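Kcn28 (Kitasatospora, PDB 6J31) is of unknown function but has the two-domain GT-B fold, with a C-terminal domain of the erythromycin biosynthesis protein CIII-like family. Local coordinates at residues P288-L293 with L312-P317. Residues are numbered along the deposited sequence; the frame is centred on the assembly and turned at random.
Sequences PQLAVL and LFSGVP
Two flat groups meet the contact, the L293 carbonyl and the F313 ring. V316 CG2 comes to the carbonyl's oxygen end rather than over its carbon, with CG2 3.3 Å from L293 O. A chi1 of 178° puts V316 CG1 anti to the backbone N and leaves CG2, anti to the carbonyl carbon, as the branch that meets L293 O. The F313 ring is reached more loosely: L290 CD2 comes nearest its CD2 corner, 4.6 Å from F313 CD2, displaced from the ring centre and tilted out of its plane.

This is the C-terminal Rossmann-like domain of a GT-B fold, where helices 289-294 and 305-314 lie on its parallel sheet. Next to the carbonyl, S314 meets the base of the L293 side chain, S314 OG lying 3.4 Å from L293 CB. OG sits beside its own backbone N (chi1 -63°) and makes a weak hydrogen bond back to E310 O, so the hydroxyl is turned to its own helix though it touches an apolar neighbour. L290 CD2 borders S314 OG at 4.2 Å.

Helix 305-314 closes in a Schellman motif, with G315 at positive phi. No hydrogen bond joins the two segments. Beneath them, F299 packs against both L293 and V316.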
loop_
_atom_site.group_PDB
_atom_site.type_symbol
_atom_site.label_atom_id
_atom_site.label_comp_id
_atom_site.label_asym_id
_atom_site.label_seq_id
_atom_site.Cartn_x
_atom_site.Cartn_y
_atom_site.Cartn_z
ATOM N N PRO A 288 10.732 9.832 -11.218
ATOM C CA PRO A 288 11.404 8.994 -10.218
ATOM C C PRO A 288 11.137 9.559 -8.838
ATOM O O PRO A 288 11.862 10.443 -8.374
ATOM C CB PRO A 288 12.885 9.096 -10.604
ATOM C CG PRO A 288 12.996 10.413 -11.305
ATOM C CD PRO A 288 11.684 10.629 -12.012
ATOM N N GLN A 289 10.092 9.053 -8.179
ATOM C CA GLN A 289 9.566 9.719 -6.991
ATOM C C GLN A 289 10.625 9.853 -5.904
ATOM O O GLN A 289 10.819 10.935 -5.342
ATOM C CB GLN A 289 8.345 8.971 -6.464
ATOM C CG GLN A 289 7.640 9.713 -5.349
ATOM C CD GLN A 289 6.196 9.299 -5.192
ATOM O OE1 GLN A 289 5.350 9.629 -6.022
ATOM N NE2 GLN A 289 5.902 8.578 -4.118
ATOM N N LEU A 290 11.335 8.764 -5.606
ATOM C CA LEU A 290 12.351 8.815 -4.561
ATOM C C LEU A 290 13.468 9.791 -4.910
ATOM O O LEU A 290 14.053 10.412 -4.016
ATOM C CB LEU A 290 12.909 7.417 -4.316
ATOM C CG LEU A 290 12.011 6.532 -3.450
ATOM C CD1 LEU A 290 12.646 5.165 -3.242
ATOM C CD2 LEU A 290 11.709 7.206 -2.118
ATOM N N ALA A 291 13.787 9.930 -6.199
ATOM C CA ALA A 291 14.805 10.888 -6.617
ATOM C C ALA A 291 14.329 12.321 -6.409
ATOM O O ALA A 291 15.087 13.174 -5.931
ATOM C CB ALA A 291 15.186 10.651 -8.078
ATOM N N VAL A 292 13.086 12.617 -6.797
ATOM C CA VAL A 292 12.554 13.962 -6.607
ATOM C C VAL A 292 12.412 14.280 -5.123
ATOM O O VAL A 292 12.718 15.395 -4.683
ATOM C CB VAL A 292 11.214 14.117 -7.350
ATOM C CG1 VAL A 292 10.606 15.488 -7.081
ATOM C CG2 VAL A 292 11.413 13.909 -8.837
ATOM N N LEU A 293 11.945 13.311 -4.328
ATOM C CA LEU A 293 11.807 13.534 -2.891
ATOM C C LEU A 293 13.150 13.802 -2.230
ATOM O O LEU A 293 13.208 14.477 -1.197
ATOM C CB LEU A 293 11.122 12.339 -2.232
ATOM C CG LEU A 293 9.654 12.135 -2.616
ATOM C CD1 LEU A 293 9.067 10.926 -1.899
ATOM C CD2 LEU A 293 8.837 13.396 -2.343
ATOM N N LEU A 312 8.067 10.009 4.446
ATOM C CA LEU A 312 8.744 9.842 5.727
ATOM C C LEU A 312 10.202 9.450 5.535
ATOM O O LEU A 312 11.094 9.997 6.195
ATOM C CB LEU A 312 8.023 8.778 6.552
ATOM C CG LEU A 312 6.693 9.177 7.182
ATOM C CD1 LEU A 312 6.021 7.969 7.800
ATOM C CD2 LEU A 312 6.939 10.237 8.228
ATOM N N PHE A 313 10.466 8.511 4.624
ATOM C CA PHE A 313 11.834 8.058 4.400
ATOM C C PHE A 313 12.723 9.203 3.930
ATOM O O PHE A 313 13.885 9.303 4.339
ATOM C CB PHE A 313 11.841 6.913 3.388
ATOM C CG PHE A 313 13.208 6.368 3.096
ATOM C CD1 PHE A 313 13.836 5.513 3.988
ATOM C CD2 PHE A 313 13.866 6.709 1.922
ATOM C CE1 PHE A 313 15.101 5.013 3.717
ATOM C CE2 PHE A 313 15.127 6.212 1.645
ATOM C CZ PHE A 313 15.745 5.364 2.542
ATOM N N SER A 314 12.187 10.084 3.091
ATOM C CA SER A 314 12.931 11.218 2.565
ATOM C C SER A 314 12.891 12.435 3.479
ATOM O O SER A 314 13.541 13.438 3.172
ATOM C CB SER A 314 12.392 11.598 1.185
ATOM O OG SER A 314 12.577 10.538 0.264
ATOM N N GLY A 315 12.146 12.379 4.579
ATOM C CA GLY A 315 12.025 13.519 5.469
ATOM C C GLY A 315 11.423 14.735 4.798
ATOM O O GLY A 315 11.934 15.848 4.947
ATOM N N VAL A 316 10.341 14.535 4.053
ATOM C CA VAL A 316 9.680 15.589 3.296
ATOM C C VAL A 316 8.280 15.781 3.871
ATOM O O VAL A 316 7.496 14.828 3.916
ATOM C CB VAL A 316 9.611 15.250 1.796
ATOM C CG1 VAL A 316 8.868 16.330 1.028
ATOM C CG2 VAL A 316 11.006 15.035 1.235
ATOM N N PRO A 317 7.917 16.983 4.321
ATOM C CA PRO A 317 6.555 17.201 4.816
ATOM C C PRO A 317 5.537 17.067 3.696
ATOM O O PRO A 317 5.846 17.256 2.517
ATOM C CB PRO A 317 6.597 18.631 5.367
ATOM C CG PRO A 317 7.709 19.281 4.640
ATOM C CD PRO A 317 8.726 18.212 4.358
#